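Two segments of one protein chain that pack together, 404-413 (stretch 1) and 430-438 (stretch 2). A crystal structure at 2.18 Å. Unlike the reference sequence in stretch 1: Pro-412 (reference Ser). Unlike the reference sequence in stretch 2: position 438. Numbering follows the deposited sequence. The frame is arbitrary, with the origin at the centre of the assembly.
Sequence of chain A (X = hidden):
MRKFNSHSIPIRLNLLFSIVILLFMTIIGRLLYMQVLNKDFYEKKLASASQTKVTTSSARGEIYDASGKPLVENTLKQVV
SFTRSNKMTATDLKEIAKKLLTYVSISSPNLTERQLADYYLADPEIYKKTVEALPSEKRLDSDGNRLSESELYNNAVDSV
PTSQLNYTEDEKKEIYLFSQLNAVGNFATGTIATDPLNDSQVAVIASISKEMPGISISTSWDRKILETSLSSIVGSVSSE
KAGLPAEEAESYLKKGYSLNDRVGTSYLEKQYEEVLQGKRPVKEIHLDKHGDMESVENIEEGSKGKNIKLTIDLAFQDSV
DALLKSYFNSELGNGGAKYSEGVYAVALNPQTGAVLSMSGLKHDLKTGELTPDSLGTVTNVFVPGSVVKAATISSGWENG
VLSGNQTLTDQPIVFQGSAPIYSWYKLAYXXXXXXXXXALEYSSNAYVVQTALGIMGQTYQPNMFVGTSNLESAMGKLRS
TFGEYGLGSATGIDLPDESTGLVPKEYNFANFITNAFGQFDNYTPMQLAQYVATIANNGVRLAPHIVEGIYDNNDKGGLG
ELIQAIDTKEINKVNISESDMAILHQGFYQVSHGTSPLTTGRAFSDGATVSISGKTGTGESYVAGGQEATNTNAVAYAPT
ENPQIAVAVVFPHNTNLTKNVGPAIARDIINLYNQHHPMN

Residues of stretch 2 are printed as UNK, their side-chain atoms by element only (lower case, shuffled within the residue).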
# COMPACT_ATOMS: atom_id res chain seq x y z
N GLY A 404 -10.71 35.28 -13.85
CA GLY A 404 -10.08 34.83 -15.09
C GLY A 404 -8.57 35.00 -15.06
O GLY A 404 -7.93 34.82 -14.02
N ASN A 405 -7.99 35.33 -16.21
CA ASN A 405 -6.55 35.37 -16.40
C ASN A 405 -6.04 36.73 -16.00
O ASN A 405 -5.42 37.43 -16.82
CB ASN A 405 -6.19 35.04 -17.85
CG ASN A 405 -4.68 34.90 -18.07
OD1 ASN A 405 -3.92 34.64 -17.13
ND2 ASN A 405 -4.25 35.07 -19.31
N GLN A 406 -6.28 37.07 -14.73
CA GLN A 406 -6.04 38.40 -14.17
C GLN A 406 -4.57 38.82 -14.05
O GLN A 406 -3.71 38.00 -13.68
CB GLN A 406 -6.75 38.53 -12.81
CG GLN A 406 -6.66 39.91 -12.15
CD GLN A 406 -7.51 40.01 -10.89
OE1 GLN A 406 -8.53 39.32 -10.76
NE2 GLN A 406 -7.12 40.88 -9.96
N THR A 407 -4.31 40.10 -14.34
CA THR A 407 -2.97 40.67 -14.25
C THR A 407 -2.68 41.23 -12.87
O THR A 407 -3.50 41.93 -12.29
CB THR A 407 -2.74 41.80 -15.29
OG1 THR A 407 -2.74 41.24 -16.61
CG2 THR A 407 -1.38 42.50 -15.03
N LEU A 408 -1.51 40.91 -12.34
CA LEU A 408 -1.07 41.47 -11.08
C LEU A 408 0.33 42.00 -11.35
O LEU A 408 0.91 41.74 -12.41
CB LEU A 408 -1.05 40.40 -9.97
CG LEU A 408 -2.33 39.73 -9.46
CD1 LEU A 408 -2.05 38.71 -8.34
CD2 LEU A 408 -3.33 40.73 -8.96
N THR A 409 0.89 42.75 -10.40
CA THR A 409 2.26 43.20 -10.53
C THR A 409 3.16 42.18 -9.83
O THR A 409 3.00 41.89 -8.63
CB THR A 409 2.44 44.59 -9.88
OG1 THR A 409 1.52 45.51 -10.48
CG2 THR A 409 3.88 45.11 -10.05
N ASP A 410 4.11 41.66 -10.59
CA ASP A 410 5.21 40.92 -10.00
C ASP A 410 6.16 41.94 -9.39
O ASP A 410 6.72 42.78 -10.11
CB ASP A 410 5.91 40.08 -11.07
CG ASP A 410 6.83 39.04 -10.48
OD1 ASP A 410 7.77 39.40 -9.75
OD2 ASP A 410 6.59 37.85 -10.75
N GLN A 411 6.32 41.88 -8.07
CA GLN A 411 7.18 42.77 -7.29
C GLN A 411 7.58 41.99 -6.03
O GLN A 411 6.91 41.01 -5.67
CB GLN A 411 6.40 44.02 -6.88
CG GLN A 411 5.06 43.66 -6.22
CD GLN A 411 4.13 44.84 -6.03
OE1 GLN A 411 4.57 45.93 -5.69
NE2 GLN A 411 2.83 44.63 -6.26
N PRO A 412 8.67 42.41 -5.37
CA PRO A 412 8.97 41.76 -4.09
C PRO A 412 7.79 42.03 -3.15
O PRO A 412 7.16 43.06 -3.26
CB PRO A 412 10.22 42.49 -3.58
CG PRO A 412 10.74 43.33 -4.74
CD PRO A 412 9.59 43.50 -5.70
N ILE A 413 7.50 41.11 -2.23
CA ILE A 413 6.35 41.25 -1.37
C ILE A 413 6.93 41.55 -0.00
O ILE A 413 7.71 40.77 0.51
CB ILE A 413 5.53 39.96 -1.26
CG1 ILE A 413 5.02 39.48 -2.62
CG2 ILE A 413 4.48 40.07 -0.16
CD1 ILE A 413 4.37 40.54 -3.48
N UNK A 430 13.25 43.93 -12.71
CA UNK A 430 12.43 44.87 -11.94
C UNK A 430 11.03 44.35 -11.64
O UNK A 430 10.81 43.14 -11.51
N UNK A 431 10.08 45.28 -11.53
CA UNK A 431 8.66 44.97 -11.35
C UNK A 431 7.93 45.05 -12.69
O UNK A 431 8.26 45.88 -13.54
o UNK A 431 8.62 45.82 -9.12
c UNK A 431 8.02 45.96 -10.39
N UNK A 432 6.95 44.18 -12.88
CA UNK A 432 6.31 44.10 -14.17
C UNK A 432 4.96 43.40 -14.06
O UNK A 432 4.73 42.62 -13.14
c UNK A 432 7.22 43.39 -15.19
c UNK A 432 8.84 41.81 -14.10
c UNK A 432 7.64 42.02 -14.78
c UNK A 432 9.22 40.54 -13.68
c UNK A 432 6.82 40.92 -15.03
c UNK A 432 7.19 39.64 -14.62
c UNK A 432 8.39 39.46 -13.93
N UNK A 433 4.07 43.69 -15.01
CA UNK A 433 2.77 43.04 -15.05
C UNK A 433 2.90 41.58 -15.47
O UNK A 433 3.81 41.23 -16.24
c UNK A 433 3.05 44.45 -16.97
c UNK A 433 4.30 44.60 -16.14
c UNK A 433 1.99 43.85 -16.09
N UNK A 434 2.03 40.74 -14.91
CA UNK A 434 2.04 39.29 -15.11
C UNK A 434 0.61 38.73 -15.01
O UNK A 434 -0.11 39.01 -14.05
c UNK A 434 2.53 38.59 -12.67
c UNK A 434 3.40 37.22 -14.56
c UNK A 434 4.53 36.59 -13.74
c UNK A 434 3.05 38.63 -14.11
N UNK A 435 0.19 37.97 -16.01
CA UNK A 435 -1.08 37.25 -16.00
C UNK A 435 -0.97 35.91 -15.27
O UNK A 435 0.09 35.51 -14.79
o UNK A 435 -0.65 36.01 -18.07
c UNK A 435 -1.74 38.20 -18.29
c UNK A 435 -1.56 36.93 -17.44
N UNK A 436 -2.09 35.20 -15.18
CA UNK A 436 -2.10 33.95 -14.41
C UNK A 436 -1.30 32.89 -15.17
O UNK A 436 -0.52 32.13 -14.58
c UNK A 436 -3.53 33.51 -14.14
N UNK A 437 -1.44 32.90 -16.49
CA UNK A 437 -0.71 32.00 -17.39
C UNK A 437 0.80 32.20 -17.22
O UNK A 437 1.54 31.23 -17.12
c UNK A 437 -1.11 32.25 -18.85
c UNK A 437 -2.62 32.01 -19.09
c UNK A 437 -0.26 31.42 -19.82
N UNK A 438 1.23 33.47 -17.15
CA UNK A 438 2.63 33.85 -17.09
C UNK A 438 3.20 33.61 -15.71
O UNK A 438 4.37 33.23 -15.57
c UNK A 438 2.73 35.68 -18.97
c UNK A 438 2.42 37.18 -19.22
o UNK A 438 2.27 37.59 -20.38
o UNK A 438 2.33 37.95 -18.24
c UNK A 438 2.82 35.34 -17.46
O HOH W 1 -1.27 35.41 -20.77
O HOH W 2 9.86 41.40 -9.50

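Position 430 carries no side-chain atoms, and its phi of 54° with psi of -150° suits a residue without a CB: Gly-430. Water 2 lies 2.8 Å from O of Gly-430 and 2.9 Å from OD1 of Asp-410, within hydrogen-bonding reach of both.

Position 431 has one carbon and then one oxygen. That oxygen lies 3.6 Å from CB of Gln-411, too short a side chain to be anything but Ser-431. Its CA sits 3.2 Å from O of Asp-410, a CA-H...O contact.

Position 432 has one carbon followed by a ring of six carbons with no hydroxyl, so it is Phe-432. With chi1 in p, the ring comes back against stretch 1, and CB of Asp-410 stands over one face, 4.0 Å from the ring centroid. The backbone pairs twice with the same residue: N of Asp-410 donates to O of Phe-432 at 2.8 Å, and N of Phe-432 to O of Asp-410 at 3.1 Å.

Position 433 has three carbons closing a ring onto its own N, which makes it Pro-433. Proline has no amide proton to give, and this one falls at the non-hydrogen-bonded pair with Thr-409, where none is asked for. Its CB meets CG2 of Thr-407 at 3.8 Å.

Position 434 has four carbons, forked at the first, with one arm two carbons long: Ile-434. Its CD1 reaches to 3.8 Å from OD2 of Asp-410. Here the ladder closes again, N of Leu-408 to O of Ile-434 and N of Ile-434 to O of Leu-408, both at 2.9 Å.

Position 435 has a carbon bearing one oxygen and one carbon, hence Thr-435. Its methyl CG2 lies 3.6 Å from OG1 of Thr-407, while its own OG1 caps the helix that follows by accepting from N of position 438 at 3.3 Å.

Position 436 has a single carbon, Ala-436, whose CB sits 3.2 Å from OD1 of Asn-405.

Position 437 has a carbon carrying two more, Val-437; its CG2 approaches ND2 of Asn-405 at 3.5 Å.

Position 438 has three carbons, the third with two oxygens, which makes it Glu-438. Its OE1 accepts from the backbone N of Thr-435 at 3.1 Å, and it makes no contact with stretch 1.

The contact follows two rules. Alternate residues pair through backbone bonds in a short antiparallel ladder, leaving the proline between the pairs. Where the ladder ends, OD1 of Asn-405 takes the helix's first amides, N of Val-437 at 3.1 Å and, weakly, N of Ala-436 at 2.7 Å.

Stretch 2 (430-438) GSFPITAVE
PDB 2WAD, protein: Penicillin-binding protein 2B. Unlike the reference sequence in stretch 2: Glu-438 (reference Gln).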